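HTH hxlR-type domain-containing protein (Enterococcus faecalis, PDB 1Z7U) probably binds DNA as a winged helix-turn-helix transcriptional regulator of the HxlR type. Local coordinates at residues A[37-41]-A[50-54]. Sequence-based numbering, arbitrary orientation. Where two conformers were deposited one is given.
Sequences RNGEL and QRVLT
In the helix-turn-helix of this winged-helix domain, Asn-38 and Gln-50 join the first turns of helices 38-44 and 50-63 through a pair of amide hydrogen bonds. Gln-50 NE2 donates to Asn-38 OD1 at 2.6 Å. In return, Asn-38 ND2 donates to Gln-50 OE1 at 2.7 Å. Each N-H is directed at a lone pair of the opposite oxygen, within the plane of its carbonyl. Both bonds are fairly straight. The amides meet head-on, with only 25° between their planes. This reciprocal pair of hydrogen bonds ties down the rotation of both amides, since a flip of either one alone would set N-H against N-H and oxygen against oxygen.

The CB of Asn-38 already faces the partner helix, and with CG anti to the backbone N (chi1 180°) the amide reaches across to Gln-50. Gln-50 does not start out toward helix 38-44. Its chain bends at chi2 (62°), and this bend helps bring the amide round to Asn-38.

Leu-53, one turn further along helix 50-63, packs beside the amide pair. Leu-53 CD2 lies 3.5 Å from Asn-38 ND2, so the polar bridge borders directly on the apolar interior. Leu-53 CD2 also comes 4.1 Å from Leu-41 CB, and both leucines are buried. Further in, Leu-53 rests on Leu-27 and Leu-41 on Glu-30, both of helix 24-33. Met-42 of helix 38-44 touches both Gln-50 and Leu-53.

A partly exposed amide bridge thus sits beside buried leucine packing. Together they join the two helices of the helix-turn-helix, of which the second, 50-63, is by analogy with winged-helix relatives probably the DNA-recognition helix.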
ATOM      1  N   ARG A  37      -0.822  10.910  24.715  0.60 36.56           N
ATOM      2  CA  ARG A  37      -1.397  10.232  25.867  0.60 36.65           C
ATOM      3  C   ARG A  37      -2.799   9.768  25.498  0.60 36.16           C
ATOM      4  O   ARG A  37      -3.407  10.273  24.551  0.60 35.74           O
ATOM      5  CB  ARG A  37      -1.430  11.140  27.113  0.60 37.05           C
ATOM      6  CG  ARG A  37      -0.188  12.030  27.301  0.60 39.02           C
ATOM      7  CD  ARG A  37       0.178  12.287  28.771  0.60 41.83           C
ATOM      8  NE  ARG A  37      -0.816  13.075  29.507  0.60 44.17           N
ATOM      9  CZ  ARG A  37      -1.351  12.721  30.679  0.60 45.37           C
ATOM     10  NH1 ARG A  37      -2.247  13.508  31.269  0.60 45.22           N
ATOM     11  NH2 ARG A  37      -0.984  11.588  31.272  0.60 45.50           N
ATOM     12  N   ASN A  38      -3.299   8.800  26.256  1.00 35.87           N
ATOM     13  CA  ASN A  38      -4.617   8.221  26.031  1.00 35.81           C
ATOM     14  C   ASN A  38      -5.736   9.263  25.878  1.00 35.89           C
ATOM     15  O   ASN A  38      -6.530   9.211  24.930  1.00 35.61           O
ATOM     16  CB  ASN A  38      -4.900   7.232  27.165  1.00 35.72           C
ATOM     17  CG  ASN A  38      -6.238   6.580  27.046  1.00 35.87           C
ATOM     18  OD1 ASN A  38      -7.256   7.128  27.496  1.00 34.29           O
ATOM     19  ND2 ASN A  38      -6.256   5.388  26.455  1.00 34.41           N
ATOM     20  N   GLY A  39      -5.763  10.230  26.793  1.00 36.22           N
ATOM     21  CA  GLY A  39      -6.775  11.285  26.788  1.00 36.17           C
ATOM     22  C   GLY A  39      -6.752  12.164  25.555  1.00 36.24           C
ATOM     23  O   GLY A  39      -7.811  12.533  25.040  1.00 36.58           O
ATOM     24  N   GLU A  40      -5.553  12.509  25.086  1.00 36.20           N
ATOM     25  CA  GLU A  40      -5.395  13.235  23.815  1.00 36.68           C
ATOM     26  C   GLU A  40      -6.022  12.494  22.628  1.00 36.34           C
ATOM     27  O   GLU A  40      -6.706  13.101  21.801  1.00 36.38           O
ATOM     28  CB  GLU A  40      -3.919  13.509  23.526  1.00 36.65           C
ATOM     29  CG  GLU A  40      -3.151  14.005  24.735  1.00 38.93           C
ATOM     30  CD  GLU A  40      -1.797  14.551  24.377  1.00 40.95           C
ATOM     31  OE1 GLU A  40      -0.790  13.825  24.530  1.00 41.17           O
ATOM     32  OE2 GLU A  40      -1.747  15.715  23.935  1.00 44.49           O
ATOM     33  N   LEU A  41      -5.780  11.184  22.557  1.00 36.38           N
ATOM     34  CA  LEU A  41      -6.355  10.324  21.522  1.00 36.10           C
ATOM     35  C   LEU A  41      -7.866  10.199  21.662  1.00 37.04           C
ATOM     36  O   LEU A  41      -8.584  10.199  20.660  1.00 36.78           O
ATOM     37  CB  LEU A  41      -5.709   8.940  21.555  1.00 35.34           C
ATOM     38  CG  LEU A  41      -4.195   8.887  21.350  1.00 33.45           C
ATOM     39  CD1 LEU A  41      -3.646   7.509  21.676  1.00 30.97           C
ATOM     40  CD2 LEU A  41      -3.832   9.314  19.925  1.00 31.85           C
ATOM     41  N   GLN A  50     -13.125   4.122  24.940  1.00 37.61           N
ATOM     42  CA  GLN A  50     -11.875   3.704  25.567  1.00 37.66           C
ATOM     43  C   GLN A  50     -11.572   2.228  25.324  1.00 37.54           C
ATOM     44  O   GLN A  50     -10.405   1.827  25.207  1.00 37.54           O
ATOM     45  CB  GLN A  50     -11.921   3.979  27.068  1.00 37.70           C
ATOM     46  CG  GLN A  50     -10.629   3.631  27.798  1.00 38.78           C
ATOM     47  CD  GLN A  50      -9.445   4.453  27.311  1.00 39.40           C
ATOM     48  OE1 GLN A  50      -8.547   3.938  26.648  1.00 40.08           O
ATOM     49  NE2 GLN A  50      -9.453   5.736  27.624  1.00 40.01           N
ATOM     50  N   ARG A  51     -12.632   1.425  25.264  1.00 37.60           N
ATOM     51  CA  ARG A  51     -12.510  -0.008  25.012  1.00 37.51           C
ATOM     52  C   ARG A  51     -11.943  -0.243  23.601  1.00 36.55           C
ATOM     53  O   ARG A  51     -10.982  -0.992  23.428  1.00 36.29           O
ATOM     54  CB  ARG A  51     -13.868  -0.680  25.186  1.00 37.94           C
ATOM     55  CG  ARG A  51     -13.797  -2.173  25.482  1.00 40.77           C
ATOM     56  CD  ARG A  51     -15.166  -2.701  25.920  1.00 44.75           C
ATOM     57  NE  ARG A  51     -15.455  -2.412  27.329  1.00 46.35           N
ATOM     58  CZ  ARG A  51     -16.671  -2.461  27.876  1.00 47.53           C
ATOM     59  NH1 ARG A  51     -17.738  -2.775  27.140  1.00 48.05           N
ATOM     60  NH2 ARG A  51     -16.822  -2.178  29.160  1.00 47.00           N
ATOM     61  N   VAL A  52     -12.531   0.426  22.610  1.00 35.48           N
ATOM     62  CA  VAL A  52     -12.030   0.359  21.229  1.00 34.69           C
ATOM     63  C   VAL A  52     -10.591   0.895  21.113  1.00 33.76           C
ATOM     64  O   VAL A  52      -9.733   0.232  20.537  1.00 33.78           O
ATOM     65  CB  VAL A  52     -13.018   1.009  20.218  1.00 34.54           C
ATOM     66  CG1 VAL A  52     -12.412   1.097  18.827  1.00 34.74           C
ATOM     67  CG2 VAL A  52     -14.309   0.200  20.169  1.00 34.14           C
ATOM     68  N   LEU A  53     -10.318   2.049  21.720  1.00 32.93           N
ATOM     69  CA  LEU A  53      -8.974   2.640  21.719  1.00 31.98           C
ATOM     70  C   LEU A  53      -7.872   1.721  22.247  1.00 32.24           C
ATOM     71  O   LEU A  53      -6.887   1.471  21.540  1.00 31.72           O
ATOM     72  CB  LEU A  53      -8.958   3.977  22.463  1.00 32.05           C
ATOM     73  CG  LEU A  53      -7.651   4.778  22.540  1.00 31.84           C
ATOM     74  CD1 LEU A  53      -7.086   5.140  21.151  1.00 29.08           C
ATOM     75  CD2 LEU A  53      -7.866   6.022  23.368  1.00 31.17           C
ATOM     76  N   THR A  54      -8.018   1.222  23.476  1.00 32.35           N
ATOM     77  CA  THR A  54      -6.982   0.355  24.050  1.00 32.54           C
ATOM     78  C   THR A  54      -6.807  -0.914  23.209  1.00 32.01           C
ATOM     79  O   THR A  54      -5.674  -1.369  22.996  1.00 31.95           O
ATOM     80  CB  THR A  54      -7.227  -0.001  25.551  1.00 33.24           C
ATOM     81  OG1 THR A  54      -8.535  -0.565  25.712  1.00 35.45           O
ATOM     82  CG2 THR A  54      -7.111   1.229  26.426  1.00 33.38           C
TER